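Local structure of ESSB (Geobacillus thermodenitrificans, 2YNQ) at residues Q14-E17 against L18-N22; Y24-V27 against I28-L31. The protein is an integral membrane component of the type VII secretion system, represented here by its helical extracellular domain, which assembles as a pair of subunits. One frame throughout, in Å; residues are numbered along the deposited sequence.

Contact 1: Q14-E17 against L18-N22; sequences QSTE and LFLQN. With NA (sodium ion), chain G.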
ATOM      1  N   GLN D  14      14.966 -19.746  12.997  1.00 43.18           N
ATOM      2  CA  GLN D  14      14.203 -19.980  11.779  1.00 43.89           C
ATOM      3  C   GLN D  14      13.932 -18.700  10.963  1.00 42.04           C
ATOM      4  O   GLN D  14      14.068 -18.707   9.740  1.00 41.94           O
ATOM      5  CB  GLN D  14      12.919 -20.739  12.101  1.00 44.60           C
ATOM      6  CG  GLN D  14      12.038 -21.031  10.902  1.00 50.15           C
ATOM      7  CD  GLN D  14      10.774 -21.807  11.302  1.00 58.02           C
ATOM      8  OE1 GLN D  14      10.843 -22.752  12.114  1.00 61.48           O
ATOM      9  NE2 GLN D  14       9.614 -21.399  10.751  1.00 57.52           N
ATOM     10  N   SER D  15      13.591 -17.600  11.631  1.00 40.91           N
ATOM     11  CA  SER D  15      13.351 -16.352  10.911  1.00 40.20           C
ATOM     12  C   SER D  15      14.638 -15.774  10.334  1.00 39.41           C
ATOM     13  O   SER D  15      14.603 -15.110   9.293  1.00 39.32           O
ATOM     14  CB  SER D  15      12.618 -15.312  11.775  1.00 40.08           C
ATOM     15  OG  SER D  15      13.447 -14.789  12.781  1.00 41.47           O
ATOM     16  N   THR D  16      15.758 -16.028  11.013  1.00 38.28           N
ATOM     17  CA  THR D  16      17.041 -15.590  10.541  1.00 37.46           C
ATOM     18  C   THR D  16      17.350 -16.344   9.255  1.00 38.19           C
ATOM     19  O   THR D  16      17.734 -15.733   8.254  1.00 38.77           O
ATOM     20  CB  THR D  16      18.120 -15.823  11.593  1.00 38.07           C
ATOM     21  OG1 THR D  16      17.886 -14.934  12.685  1.00 37.08           O
ATOM     22  CG2 THR D  16      19.516 -15.558  11.032  1.00 36.29           C
ATOM     23  N   GLU D  17      17.146 -17.660   9.263  1.00 37.63           N
ATOM     24  CA  GLU D  17      17.390 -18.457   8.077  1.00 37.82           C
ATOM     25  C   GLU D  17      16.553 -17.991   6.872  1.00 37.26           C
ATOM     26  O   GLU D  17      17.014 -18.022   5.731  1.00 36.93           O
ATOM     27  CB  GLU D  17      17.164 -19.945   8.379  1.00 38.00           C
ATOM     28  CG  GLU D  17      17.217 -20.851   7.156  1.00 40.12           C
ATOM     29  CD  GLU D  17      17.242 -22.345   7.496  1.00 44.83           C
ATOM     30  OE1 GLU D  17      17.376 -22.714   8.690  1.00 45.73           O
ATOM     31  OE2 GLU D  17      17.143 -23.155   6.557  1.00 45.68           O
ATOM     32  N   LEU D  18      15.316 -17.584   7.128  1.00 37.18           N
ATOM     33  CA  LEU D  18      14.419 -17.165   6.045  1.00 37.18           C
ATOM     34  C   LEU D  18      14.763 -15.752   5.597  1.00 36.73           C
ATOM     35  O   LEU D  18      14.807 -15.476   4.397  1.00 36.97           O
ATOM     36  CB  LEU D  18      12.957 -17.271   6.465  1.00 37.08           C
ATOM     37  CG  LEU D  18      12.479 -18.691   6.787  1.00 38.21           C
ATOM     38  CD1 LEU D  18      11.275 -18.565   7.695  1.00 38.07           C
ATOM     39  CD2 LEU D  18      12.146 -19.519   5.530  1.00 34.85           C
ATOM     40  N   PHE D  19      15.076 -14.889   6.556  1.00 35.94           N
ATOM     41  CA  PHE D  19      15.427 -13.516   6.237  1.00 36.41           C
ATOM     42  C   PHE D  19      16.675 -13.385   5.389  1.00 37.86           C
ATOM     43  O   PHE D  19      16.704 -12.608   4.416  1.00 38.26           O
ATOM     44  CB  PHE D  19      15.586 -12.675   7.491  1.00 36.05           C
ATOM     45  CG  PHE D  19      15.858 -11.241   7.196  1.00 35.50           C
ATOM     46  CD1 PHE D  19      14.818 -10.403   6.751  1.00 33.09           C
ATOM     47  CD2 PHE D  19      17.150 -10.724   7.336  1.00 33.19           C
ATOM     48  CE1 PHE D  19      15.064  -9.083   6.451  1.00 32.97           C
ATOM     49  CE2 PHE D  19      17.409  -9.395   7.029  1.00 34.21           C
ATOM     50  CZ  PHE D  19      16.363  -8.564   6.591  1.00 33.28           C
ATOM     51  N   LEU D  20      17.709 -14.147   5.750  1.00 38.97           N
ATOM     52  CA  LEU D  20      18.974 -14.141   5.018  1.00 39.62           C
ATOM     53  C   LEU D  20      18.808 -14.574   3.559  1.00 40.45           C
ATOM     54  O   LEU D  20      19.709 -14.365   2.750  1.00 40.40           O
ATOM     55  CB  LEU D  20      19.997 -15.016   5.735  1.00 40.38           C
ATOM     56  CG  LEU D  20      20.528 -14.379   7.012  1.00 40.61           C
ATOM     57  CD1 LEU D  20      21.542 -15.275   7.671  1.00 41.17           C
ATOM     58  CD2 LEU D  20      21.137 -13.036   6.688  1.00 41.83           C
ATOM     59  N   GLN D  21      17.636 -15.151   3.261  1.00 40.63           N
ATOM     60  CA  GLN D  21      17.210 -15.597   1.938  1.00 41.75           C
ATOM     61  C   GLN D  21      16.140 -14.707   1.322  1.00 41.57           C
ATOM     62  O   GLN D  21      15.569 -15.072   0.277  1.00 41.55           O
ATOM     63  CB  GLN D  21      16.514 -16.944   2.071  1.00 42.09           C
ATOM     64  CG  GLN D  21      17.380 -18.103   1.994  1.00 43.81           C
ATOM     65  CD  GLN D  21      16.607 -19.373   2.235  1.00 44.82           C
ATOM     66  OE1 GLN D  21      16.202 -20.046   1.281  1.00 46.52           O
ATOM     67  NE2 GLN D  21      16.399 -19.718   3.507  1.00 42.13           N
ATOM     68  N   ASN D  22      15.797 -13.611   2.008  1.00 40.73           N
ATOM     69  CA  ASN D  22      14.760 -12.668   1.550  1.00 39.94           C
ATOM     70  C   ASN D  22      13.360 -13.265   1.543  1.00 39.68           C
ATOM     71  O   ASN D  22      12.517 -12.875   0.752  1.00 39.70           O
ATOM     72  CB  ASN D  22      15.082 -12.162   0.150  1.00 40.08           C
ATOM     73  CG  ASN D  22      16.527 -11.766  -0.009  1.00 41.23           C
ATOM     74  OD1 ASN D  22      17.033 -10.919   0.737  1.00 41.11           O
ATOM     75  ND2 ASN D  22      17.207 -12.356  -1.008  1.00 40.31           N
TER
HETATM   76 NA    NA G1393      15.285 -16.134  -2.014  1.00 56.49          NA
HETATM   77  O   HOH W   1      15.945 -18.398  -1.271  1.00 55.30           O
HETATM   78  O   HOH W   2      17.975 -16.005  -2.036  1.00 49.72           O
HETATM   79  O   HOH W   3      15.216 -17.334  -4.108  1.00 75.32           O
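The carboxamide of Gln21 meets the last turn of helix 7-19 edge-on: its NE2 donates to Glu17 O (2.9 Å) in a nearly straight bond of 168°. That oxygen lies close to the amide plane, whereas the donor stands above the carbonyl plane of Glu17. Beside the amide runs the extended Glu17 side chain, its carboxylate plane turned 32° from the amide. At the other end of the amide, OE1 accepts from a water that is itself a sodium ligand. Phe19, CG anti to its N (chi1 -176°), carries its ring away from 14-17 onto Glu46, Ser49 and Ser50 of helix 41-53. Leu18 CD1 lies beside Gln14 CG (4.1 Å), and Leu20 CD1 alongside Thr16 CG2. A Schellman motif follows, Asn22 taking positive phi. Gln21 O binds the sodium ion at 2.5 Å, and Gln136 of the second subunit supplies another ligand. Replacing Gln21 by an alanine would probably leave Glu17 O without this amide donor and the sodium-bound water without this acceptor. Gln21 thus serves the helix through its side-chain N-H and the cation through its backbone O directly and OE1 by way of water, joining the last helical turn to a sodium site shared with the second subunit.

Contact 2: Y24-V27 against I28-L31; sequences YSDV and ITTL
Thr30 turns its hydroxyl back along helix 24-31 onto the carbonyl of Asp26, a side-chain-to-backbone bond four residues back within an α-helix. OG1 sits beside the backbone N, chi1 -65°, and donates to Asp26 O at 2.7 Å. Thr30 N donates to the same oxygen (3.0 Å), the two donors arriving from opposite faces of the carbonyl plane, so this one acceptor is gripped twice by one residue. The Asp26 carboxylate slants across both threonines, its OD1 3.6 Å from Thr29 OG1; a water donates to OD1 and also hydrogen-bonds Thr29 OG1, closing a bridge between the two side chains. With chi1 57°, Thr29 OG1 lies between its own backbone N and carbonyl carbon, turned toward this water. On the apolar side, Ile28 rests on Tyr51 of helix 41-53, while Val27 packs on Leu18 of helix 7-19 and Ser50 of helix 41-53, placing these residues against the neighbouring helices. Elsewhere on the helix, Ser25 OG hydrogen-bonds Asp135 and Arg113 of the second subunit, so helix 24-31 also takes part in the dimer interface. Val27 CG1 and Leu31 CD1, on buried residues one turn apart, meet at 4.2 Å.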
ATOM      1  N   TYR D  24      10.569 -12.860   3.050  1.00 39.90           N
ATOM      2  CA  TYR D  24       9.849 -11.932   3.914  1.00 39.37           C
ATOM      3  C   TYR D  24       8.532 -12.505   4.465  1.00 39.28           C
ATOM      4  O   TYR D  24       8.318 -12.488   5.674  1.00 38.58           O
ATOM      5  CB  TYR D  24       9.634 -10.587   3.193  1.00 39.21           C
ATOM      6  CG  TYR D  24      10.908  -9.993   2.611  1.00 38.85           C
ATOM      7  CD1 TYR D  24      11.981  -9.682   3.429  1.00 39.59           C
ATOM      8  CD2 TYR D  24      11.033  -9.736   1.246  1.00 40.54           C
ATOM      9  CE1 TYR D  24      13.149  -9.142   2.909  1.00 39.43           C
ATOM     10  CE2 TYR D  24      12.207  -9.193   0.714  1.00 40.31           C
ATOM     11  CZ  TYR D  24      13.256  -8.899   1.566  1.00 40.21           C
ATOM     12  OH  TYR D  24      14.436  -8.368   1.089  1.00 41.91           O
ATOM     13  N   SER D  25       7.683 -13.033   3.585  1.00 39.78           N
ATOM     14  CA  SER D  25       6.384 -13.564   3.989  1.00 40.70           C
ATOM     15  C   SER D  25       6.572 -14.614   5.065  1.00 40.98           C
ATOM     16  O   SER D  25       5.863 -14.629   6.072  1.00 41.37           O
ATOM     17  CB  SER D  25       5.622 -14.181   2.806  1.00 41.30           C
ATOM     18  OG  SER D  25       5.572 -13.298   1.692  1.00 41.96           O
ATOM     19  N   ASP D  26       7.561 -15.469   4.867  1.00 41.91           N
ATOM     20  CA  ASP D  26       7.778 -16.607   5.747  1.00 42.52           C
ATOM     21  C   ASP D  26       8.360 -16.172   7.086  1.00 41.07           C
ATOM     22  O   ASP D  26       8.086 -16.802   8.112  1.00 41.63           O
ATOM     23  CB  ASP D  26       8.668 -17.635   5.049  1.00 44.05           C
ATOM     24  CG  ASP D  26       8.333 -19.061   5.436  1.00 49.74           C
ATOM     25  OD1 ASP D  26       7.621 -19.273   6.463  1.00 56.32           O
ATOM     26  OD2 ASP D  26       8.794 -19.986   4.718  1.00 55.30           O
ATOM     27  N   VAL D  27       9.155 -15.098   7.076  1.00 39.39           N
ATOM     28  CA  VAL D  27       9.645 -14.488   8.303  1.00 38.11           C
ATOM     29  C   VAL D  27       8.466 -14.015   9.129  1.00 38.21           C
ATOM     30  O   VAL D  27       8.409 -14.264  10.331  1.00 38.58           O
ATOM     31  CB  VAL D  27      10.556 -13.271   8.016  1.00 38.22           C
ATOM     32  CG1 VAL D  27      10.784 -12.449   9.278  1.00 34.96           C
ATOM     33  CG2 VAL D  27      11.876 -13.715   7.407  1.00 36.96           C
ATOM     34  N   ILE D  28       7.524 -13.351   8.454  1.00 38.11           N
ATOM     35  CA  ILE D  28       6.329 -12.786   9.066  1.00 37.91           C
ATOM     36  C   ILE D  28       5.474 -13.854   9.734  1.00 39.21           C
ATOM     37  O   ILE D  28       5.160 -13.705  10.900  1.00 38.55           O
ATOM     38  CB  ILE D  28       5.510 -11.934   8.049  1.00 38.29           C
ATOM     39  CG1 ILE D  28       6.231 -10.601   7.817  1.00 36.95           C
ATOM     40  CG2 ILE D  28       4.050 -11.700   8.517  1.00 35.79           C
ATOM     41  CD1 ILE D  28       5.855  -9.887   6.513  1.00 34.25           C
ATOM     42  N   THR D  29       5.139 -14.938   9.027  1.00 40.37           N
ATOM     43  CA  THR D  29       4.346 -15.993   9.645  1.00 42.58           C
ATOM     44  C   THR D  29       5.091 -16.765  10.734  1.00 42.48           C
ATOM     45  O   THR D  29       4.484 -17.233  11.700  1.00 43.52           O
ATOM     46  CB  THR D  29       3.708 -16.960   8.623  1.00 43.69           C
ATOM     47  OG1 THR D  29       4.726 -17.533   7.829  1.00 46.62           O
ATOM     48  CG2 THR D  29       2.737 -16.217   7.709  1.00 44.98           C
ATOM     49  N   THR D  30       6.408 -16.859  10.616  1.00 42.20           N
ATOM     50  CA  THR D  30       7.205 -17.481  11.680  1.00 41.74           C
ATOM     51  C   THR D  30       7.062 -16.730  13.001  1.00 41.53           C
ATOM     52  O   THR D  30       7.027 -17.336  14.068  1.00 41.40           O
ATOM     53  CB  THR D  30       8.685 -17.591  11.267  1.00 41.46           C
ATOM     54  OG1 THR D  30       8.771 -18.487  10.159  1.00 40.94           O
ATOM     55  CG2 THR D  30       9.563 -18.122  12.407  1.00 40.05           C
ATOM     56  N   LEU D  31       6.933 -15.412  12.912  1.00 40.94           N
ATOM     57  CA  LEU D  31       7.021 -14.576  14.081  1.00 41.06           C
ATOM     58  C   LEU D  31       5.690 -14.030  14.530  1.00 42.27           C
ATOM     59  O   LEU D  31       5.636 -13.290  15.504  1.00 43.54           O
ATOM     60  CB  LEU D  31       7.998 -13.438  13.835  1.00 39.68           C
ATOM     61  CG  LEU D  31       9.448 -13.884  13.767  1.00 39.13           C
ATOM     62  CD1 LEU D  31      10.356 -12.713  13.476  1.00 36.55           C
ATOM     63  CD2 LEU D  31       9.878 -14.627  15.056  1.00 38.68           C
TER
HETATM   64  O   HOH W   4       5.994 -19.960   9.148  1.00 67.33           O

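Overall arrangement
Contacts 1 and 2 follow one another in the chain and sit on consecutive helices, 7-19 and 24-31, their centres 9 Å apart. The helices are joined side by side: Leu18 CD2 packs against Asp26 OD2 at 3.5 Å, and Leu18 CD1 approaches Thr30 OG1 at 3.5 Å. Gln14 NE2 probably donates a weak hydrogen bond to Thr30 OG1 (3.1 Å), adding a polar tie to this packing. Both contacts also reach the second subunit, contact 1 through the sodium ion and Asn22, contact 2 through Ser25. The side chain of Tyr24 lies about 8 Å from the same sodium ion that Gln21 O binds; contact 2 supplies no ligand to it.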